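Long-range contacts in melanin biosynthesis protein TyrA, putative (PDB 2IIZ), which binds heme b and probably acts as a peroxidase of the dye-decolorizing (DyP-type) family: residues 78-87 against 171-182; 6-14 against 301-309. All coordinates share one frame; numbering follows the deposited sequence.

From the N terminus, residues 6-14 run as a loop ahead of strand 21-29 and meet 301-309 near the C-terminal end, so contact 2 closes a loop that takes in nearly the whole chain. Contact 1 is nested inside it, joining 78-87, a loop after helix 71-74 in the N-terminal family region, to 171-182, which leads into strand 179-188 of the C-terminal region. The two contacts lie on the same side of the chain's centre, their own centres about 12 Å apart. They touch where the neighbouring antiparallel strands 179-188 and 291-301 begin and end: Ser179 N lies 3.0 Å from Ala301 O, a probable hydrogen bond, and Pro8 CB packs on Lys176 O.

Contact 1 (78-87 against 171-182); sequences SRPEMLKPFP and EDPEFKGGSYIH
Phe175 lays one ring face over the backbone and ring of Pro80. Pro80 CD sits 3.9 Å from the centroid of the Phe175 ring and 22° off its normal, which qualifies as a CH-pi contact, and the two side chains cross at about a right angle. CG of Glu174 lies over the other face toward the rim, and the ring of Phe306 meets the same phenyl from outside the pair of segments.

Tyr180 reaches the type I turn Pro80-Leu83 with its hydroxyl. Met82 N donates to Tyr180 OH at 3.0 Å with an N-H...O angle of 159°, while Pro80 CB stands 3.4 Å from Tyr180 OH and Leu83 CB comes to the ring edge in plane. CB of Tyr180 points toward 78-87, and CG, set anti to the carbonyl carbon (chi1 -69°), carries the ring out so that OH meets Met82 N. Asp172 takes the preceding amide: Glu81 N to Asp172 OD2 is 3.0 Å, the donor well above the carboxylate plane. Two successive NH groups of the turn are thus held by side chains of 171-182.

The contact fastens a loop of the N-terminal family region to a strand of the C-terminal one, in a protein whose two regions both belong to the dimeric alpha/beta-barrel clan, the ferredoxin-like build of DyP-type peroxidases. Strand 291-301 adds Phe300, which meets Tyr180 edge-to-face and touches Pro80 and Leu83.

At the exposed flank, Ser78 OG donates to Glu174 OE2 at 3.0 Å, meeting it from far out of the carboxylate plane. Farther along the strand the contact thins to Phe86 CD1 against His182 CD2, 4.1 Å apart; His182 stacks on Phe268, and its side chain comes to about 7 Å from the bound heme.

Contact 2 (6-14 against 301-309); sequences NMPREQLGV and APSLDFLMQ
An N-capped helix start forms one side of this contact, and the N-terminal loop supplies an acceptor for it: Leu304 N donates to Arg9 O at 2.8 Å, nearly along the C=O axis. Ser303, just before helix 304-308, provides the cap itself, its OG accepting from Phe306 N at 3.2 Å. Ser303 OG lies between its own backbone N and carbonyl carbon (chi1 68°), a position from which it reaches forward to the amide of Phe306.

Arg9 and Asp305 then grip each other twice through one oxygen. Asp305 OD1 accepts from Arg9 N at 2.8 Å and from Arg9 NE at 3.0 Å, the two donors arriving from opposite faces of the carboxylate plane. The NE bond is on the syn side and belongs to a salt bridge; Arg9 NH2 adds only a weak, long bond to Asp305 OD2. Guanidinium and carboxylate planes stand 57° apart, so this is not a flat, two-pronged pairing. Leu304 CD2 lies over the centre of one guanidinium face. With an alanine in place of Asp305, Arg9 N and NE would probably lose their shared acceptor, and the guanidinium would be freer to turn.

Gln11 works closer to the sheet. Its NE2 donates to Pro302 O at 2.8 Å, almost straight at 173° and in its own amide plane, while OE1 accepts from Val64 N of strand 61-67. A water also bridges Gln11 N, at 2.9 Å, to Pro302 O, which therefore accepts two hydrogen bonds, one from Gln11 NE2 and one from the water. Leu304 and Met308 pack against helix 34-54. Asp305 lies in the first turn, near the helix N terminus, whose partial positive charge, together with Arg9, would probably favour the ionised carboxylate.

Contact 1 (78-87 against 171-182)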
# COMPACT_ATOMS: atom_id res chain seq x y z
N SER A 78 27.40 24.28 10.93
CA SER A 78 26.86 25.10 9.86
C SER A 78 25.38 24.77 9.63
O SER A 78 24.93 23.69 9.99
CB SER A 78 27.64 24.86 8.57
OG SER A 78 27.29 23.60 7.98
N ARG A 79 24.64 25.70 9.03
CA ARG A 79 23.18 25.62 8.88
C ARG A 79 22.66 26.37 7.67
O ARG A 79 23.18 27.45 7.35
CB ARG A 79 22.51 26.28 10.07
CG ARG A 79 22.25 25.39 11.23
CD ARG A 79 21.66 26.23 12.34
NE ARG A 79 20.35 26.76 11.97
CZ ARG A 79 19.20 26.12 12.14
NH1 ARG A 79 19.15 24.91 12.68
NH2 ARG A 79 18.07 26.71 11.77
N PRO A 80 21.63 25.81 7.01
CA PRO A 80 20.88 26.56 6.01
C PRO A 80 20.35 27.86 6.62
O PRO A 80 19.85 27.86 7.75
CB PRO A 80 19.70 25.63 5.65
CG PRO A 80 20.12 24.27 6.07
CD PRO A 80 21.13 24.43 7.17
N GLU A 81 20.48 28.95 5.86
CA GLU A 81 20.19 30.29 6.34
C GLU A 81 18.81 30.41 7.01
O GLU A 81 18.68 30.97 8.10
CB GLU A 81 20.28 31.28 5.17
CG GLU A 81 20.10 32.75 5.56
CD GLU A 81 20.12 33.71 4.38
OE1 GLU A 81 19.68 33.33 3.26
OE2 GLU A 81 20.57 34.86 4.58
N MSE A 82 17.79 29.87 6.35
CA MSE A 82 16.40 30.13 6.75
C MSE A 82 15.71 28.99 7.47
O MSE A 82 14.50 29.06 7.72
CB MSE A 82 15.60 30.52 5.51
CG MSE A 82 16.20 31.71 4.78
SE MSE A 82 15.04 32.36 3.40
CE MSE A 82 13.65 33.15 4.55
N LEU A 83 16.45 27.94 7.82
CA LEU A 83 15.83 26.72 8.35
C LEU A 83 15.17 26.90 9.72
O LEU A 83 15.77 27.44 10.65
CB LEU A 83 16.87 25.59 8.43
CG LEU A 83 16.36 24.22 8.89
CD1 LEU A 83 15.30 23.71 7.96
CD2 LEU A 83 17.50 23.23 9.01
N LYS A 84 13.92 26.44 9.83
CA LYS A 84 13.15 26.56 11.05
C LYS A 84 12.00 25.53 11.11
O LYS A 84 11.67 24.90 10.09
CB LYS A 84 12.61 27.99 11.19
CG LYS A 84 11.62 28.45 10.11
CD LYS A 84 11.38 29.97 10.24
CE LYS A 84 10.35 30.48 9.24
N PRO A 85 11.40 25.38 12.31
CA PRO A 85 10.36 24.37 12.49
C PRO A 85 9.10 24.63 11.66
O PRO A 85 8.96 25.70 11.07
CB PRO A 85 10.06 24.42 13.99
CG PRO A 85 11.22 25.20 14.61
CD PRO A 85 11.67 26.13 13.56
N PHE A 86 8.20 23.66 11.62
CA PHE A 86 6.98 23.81 10.86
C PHE A 86 6.24 24.97 11.45
O PHE A 86 6.19 25.11 12.68
CB PHE A 86 6.13 22.54 10.89
CG PHE A 86 4.88 22.62 10.04
CD1 PHE A 86 4.93 22.31 8.69
CD2 PHE A 86 3.66 23.00 10.60
CE1 PHE A 86 3.77 22.38 7.90
CE2 PHE A 86 2.50 23.07 9.82
CZ PHE A 86 2.55 22.76 8.48
N PRO A 87 5.65 25.82 10.59
CA PRO A 87 4.97 27.00 11.11
C PRO A 87 3.52 26.70 11.55
O PRO A 87 2.56 26.96 10.82
CB PRO A 87 5.04 27.96 9.91
CG PRO A 87 4.91 27.02 8.71
CD PRO A 87 5.57 25.74 9.12
N GLU A 171 22.59 32.52 -3.02
CA GLU A 171 22.16 33.25 -1.81
C GLU A 171 22.75 32.57 -0.56
O GLU A 171 23.07 33.24 0.41
CB GLU A 171 20.63 33.28 -1.61
CG GLU A 171 19.71 33.17 -2.84
CD GLU A 171 19.67 31.79 -3.44
OE1 GLU A 171 18.98 30.88 -2.90
OE2 GLU A 171 20.34 31.61 -4.46
N ASP A 172 22.86 31.24 -0.59
CA ASP A 172 23.44 30.47 0.53
C ASP A 172 24.47 29.46 -0.00
O ASP A 172 24.18 28.28 -0.14
CB ASP A 172 22.33 29.79 1.36
CG ASP A 172 22.82 29.29 2.73
OD1 ASP A 172 23.93 29.65 3.21
OD2 ASP A 172 22.06 28.52 3.34
N PRO A 173 25.68 29.94 -0.31
CA PRO A 173 26.63 29.13 -1.08
C PRO A 173 26.82 27.70 -0.53
O PRO A 173 26.78 26.73 -1.30
CB PRO A 173 27.93 29.94 -0.98
CG PRO A 173 27.49 31.34 -0.76
CD PRO A 173 26.22 31.26 0.04
N GLU A 174 27.03 27.58 0.78
CA GLU A 174 27.33 26.28 1.38
C GLU A 174 26.24 25.23 1.11
O GLU A 174 26.56 24.05 1.03
CB GLU A 174 27.60 26.39 2.90
CG GLU A 174 27.79 25.01 3.58
CD GLU A 174 28.43 25.06 4.96
OE1 GLU A 174 28.55 26.16 5.55
OE2 GLU A 174 28.82 23.98 5.46
N PHE A 175 24.99 25.67 0.97
CA PHE A 175 23.83 24.76 0.81
C PHE A 175 23.12 24.81 -0.55
O PHE A 175 22.01 24.28 -0.71
CB PHE A 175 22.84 25.03 1.94
CG PHE A 175 23.43 24.83 3.29
CD1 PHE A 175 23.44 23.57 3.87
CD2 PHE A 175 24.00 25.89 3.98
CE1 PHE A 175 23.99 23.36 5.12
CE2 PHE A 175 24.56 25.71 5.23
CZ PHE A 175 24.56 24.44 5.81
N LYS A 176 23.77 25.42 -1.53
CA LYS A 176 23.30 25.42 -2.92
C LYS A 176 23.13 23.97 -3.37
O LYS A 176 23.99 23.13 -3.10
CB LYS A 176 24.31 26.15 -3.82
CG LYS A 176 24.06 26.05 -5.32
CD LYS A 176 24.97 26.99 -6.14
CE LYS A 176 25.06 26.55 -7.61
N GLY A 177 22.02 23.69 -4.04
CA GLY A 177 21.65 22.32 -4.39
C GLY A 177 20.66 21.69 -3.42
O GLY A 177 20.14 20.61 -3.67
N GLY A 178 20.38 22.37 -2.32
CA GLY A 178 19.44 21.87 -1.31
C GLY A 178 18.09 22.52 -1.45
O GLY A 178 17.96 23.55 -2.10
N SER A 179 17.07 21.90 -0.85
CA SER A 179 15.69 22.43 -0.88
C SER A 179 15.03 22.46 0.52
O SER A 179 15.32 21.63 1.38
CB SER A 179 14.86 21.58 -1.86
OG SER A 179 13.57 22.11 -2.06
N TYR A 180 14.14 23.43 0.73
CA TYR A 180 13.35 23.48 1.97
C TYR A 180 12.07 22.69 1.78
O TYR A 180 11.27 22.96 0.87
CB TYR A 180 13.06 24.91 2.40
CG TYR A 180 14.28 25.69 2.88
CD1 TYR A 180 14.74 25.57 4.19
CD2 TYR A 180 14.96 26.54 2.03
CE1 TYR A 180 15.87 26.29 4.63
CE2 TYR A 180 16.08 27.26 2.45
CZ TYR A 180 16.53 27.13 3.75
OH TYR A 180 17.65 27.86 4.16
N ILE A 181 11.85 21.71 2.65
CA ILE A 181 10.76 20.76 2.47
C ILE A 181 9.75 20.83 3.61
O ILE A 181 10.12 20.91 4.76
CB ILE A 181 11.34 19.34 2.28
CG1 ILE A 181 12.27 19.38 1.05
CG2 ILE A 181 10.23 18.29 2.15
CD1 ILE A 181 12.72 18.06 0.57
N HIS A 182 8.47 20.81 3.27
CA HIS A 182 7.41 20.77 4.27
C HIS A 182 6.42 19.69 3.89
O HIS A 182 6.06 19.54 2.71
CB HIS A 182 6.69 22.11 4.36
CG HIS A 182 7.54 23.23 4.88
ND1 HIS A 182 8.21 24.10 4.05
CD2 HIS A 182 7.83 23.62 6.14
CE1 HIS A 182 8.88 24.98 4.77
NE2 HIS A 182 8.66 24.71 6.05

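Contact 2 (6-14 against 301-309)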
# COMPACT_ATOMS: atom_id res chain seq x y z
N ASN A 6 28.99 24.90 -10.97
CA ASN A 6 27.99 24.56 -9.90
C ASN A 6 28.23 23.18 -9.26
O ASN A 6 27.45 22.25 -9.47
N MSE A 7 29.32 23.09 -8.48
CA MSE A 7 29.81 21.81 -7.91
C MSE A 7 28.79 20.99 -7.08
O MSE A 7 28.86 19.76 -7.09
CB MSE A 7 31.09 22.06 -7.08
CG MSE A 7 31.92 20.79 -6.70
SE MSE A 7 33.16 20.04 -8.08
CE MSE A 7 34.08 18.56 -7.03
N PRO A 8 27.86 21.63 -6.36
CA PRO A 8 27.01 20.76 -5.57
C PRO A 8 25.98 20.08 -6.47
O PRO A 8 25.53 20.68 -7.46
CB PRO A 8 26.31 21.71 -4.59
CG PRO A 8 26.92 23.04 -4.80
CD PRO A 8 27.48 23.04 -6.17
N ARG A 9 25.63 18.85 -6.13
CA ARG A 9 24.67 18.10 -6.90
C ARG A 9 23.41 17.91 -6.08
O ARG A 9 23.45 17.30 -5.00
CB ARG A 9 25.23 16.74 -7.28
CG ARG A 9 26.41 16.81 -8.21
CD ARG A 9 27.03 15.43 -8.37
NE ARG A 9 27.79 15.04 -7.19
CZ ARG A 9 28.29 13.83 -6.97
NH1 ARG A 9 28.11 12.84 -7.84
NH2 ARG A 9 28.96 13.61 -5.85
N GLU A 10 22.30 18.43 -6.59
CA GLU A 10 21.02 18.25 -5.93
C GLU A 10 20.63 16.77 -5.98
O GLU A 10 20.97 16.07 -6.95
CB GLU A 10 19.93 19.10 -6.56
CG GLU A 10 19.33 18.57 -7.89
CD GLU A 10 20.02 19.16 -9.09
OE1 GLU A 10 21.22 19.46 -8.98
OE2 GLU A 10 19.35 19.32 -10.14
N GLN A 11 19.93 16.31 -4.95
CA GLN A 11 19.35 14.98 -4.97
C GLN A 11 18.27 14.95 -6.02
O GLN A 11 17.50 15.91 -6.17
CB GLN A 11 18.79 14.61 -3.61
CG GLN A 11 19.88 14.44 -2.57
CD GLN A 11 19.35 13.97 -1.26
OE1 GLN A 11 18.84 12.87 -1.15
NE2 GLN A 11 19.48 14.80 -0.24
N LEU A 12 18.19 13.83 -6.73
CA LEU A 12 17.43 13.78 -7.97
C LEU A 12 15.93 13.72 -7.73
O LEU A 12 15.16 14.07 -8.62
CB LEU A 12 17.87 12.58 -8.81
CG LEU A 12 19.34 12.57 -9.22
CD1 LEU A 12 19.64 11.35 -10.07
CD2 LEU A 12 19.69 13.84 -9.99
N GLY A 13 15.51 13.28 -6.55
CA GLY A 13 14.07 13.09 -6.29
C GLY A 13 13.36 14.38 -5.92
O GLY A 13 12.15 14.39 -5.80
N VAL A 14 14.10 15.47 -5.73
CA VAL A 14 13.50 16.71 -5.25
C VAL A 14 12.65 17.33 -6.31
O VAL A 14 11.52 17.76 -6.04
CB VAL A 14 14.55 17.75 -4.84
CG1 VAL A 14 13.85 19.03 -4.38
CG2 VAL A 14 15.42 17.21 -3.69
N ALA A 301 16.56 19.12 2.70
CA ALA A 301 17.15 18.08 1.89
C ALA A 301 18.39 18.67 1.23
O ALA A 301 18.29 19.41 0.25
CB ALA A 301 16.17 17.62 0.82
N PRO A 302 19.58 18.36 1.77
CA PRO A 302 20.75 18.98 1.14
C PRO A 302 21.11 18.35 -0.21
O PRO A 302 20.49 17.38 -0.67
CB PRO A 302 21.87 18.75 2.17
CG PRO A 302 21.21 18.14 3.39
CD PRO A 302 19.96 17.50 2.91
N SER A 303 22.13 18.92 -0.82
CA SER A 303 22.79 18.34 -1.98
C SER A 303 23.48 17.10 -1.50
O SER A 303 23.73 16.92 -0.31
CB SER A 303 23.83 19.31 -2.57
OG SER A 303 24.93 19.49 -1.71
N LEU A 304 23.77 16.24 -2.47
CA LEU A 304 24.46 14.99 -2.19
C LEU A 304 25.82 15.33 -1.61
O LEU A 304 26.27 14.72 -0.63
CB LEU A 304 24.62 14.19 -3.48
CG LEU A 304 25.09 12.75 -3.33
CD1 LEU A 304 24.13 11.94 -2.47
CD2 LEU A 304 25.23 12.11 -4.69
N ASP A 305 26.46 16.31 -2.22
CA ASP A 305 27.83 16.66 -1.86
C ASP A 305 27.97 17.12 -0.42
O ASP A 305 28.93 16.76 0.24
CB ASP A 305 28.36 17.70 -2.84
CG ASP A 305 28.47 17.16 -4.24
OD1 ASP A 305 27.44 17.08 -4.95
OD2 ASP A 305 29.60 16.80 -4.63
N PHE A 306 27.02 17.91 0.07
CA PHE A 306 27.02 18.26 1.49
C PHE A 306 26.96 17.04 2.41
O PHE A 306 27.74 16.93 3.37
CB PHE A 306 25.86 19.18 1.86
CG PHE A 306 25.88 19.54 3.31
CD1 PHE A 306 26.64 20.61 3.75
CD2 PHE A 306 25.15 18.80 4.23
CE1 PHE A 306 26.67 20.96 5.09
CE2 PHE A 306 25.17 19.13 5.56
CZ PHE A 306 25.94 20.22 6.00
N LEU A 307 26.02 16.13 2.13
CA LEU A 307 25.82 14.94 2.97
C LEU A 307 27.04 14.03 3.01
O LEU A 307 27.30 13.37 4.02
CB LEU A 307 24.62 14.15 2.47
CG LEU A 307 23.25 14.80 2.69
CD2 LEU A 307 22.90 14.80 4.17
N MSE A 308 27.79 13.99 1.90
CA MSE A 308 28.91 13.07 1.73
C MSE A 308 30.27 13.49 2.32
O MSE A 308 31.18 12.67 2.45
CB MSE A 308 29.10 12.79 0.24
CG MSE A 308 28.05 11.90 -0.35
SE MSE A 308 28.57 11.52 -2.16
CE MSE A 308 27.40 10.19 -2.48
N GLN A 309 30.42 14.75 2.69
CA GLN A 309 31.70 15.22 3.21
C GLN A 309 32.04 14.67 4.62
O GLN A 309 32.92 15.22 5.28
CB GLN A 309 31.72 16.74 3.22
CG GLN A 309 30.84 17.36 4.29
CD GLN A 309 30.40 18.77 3.95
OE1 GLN A 309 31.18 19.58 3.47
NE2 GLN A 309 29.14 19.06 4.21
O HOH W 1 19.12 18.29 -2.97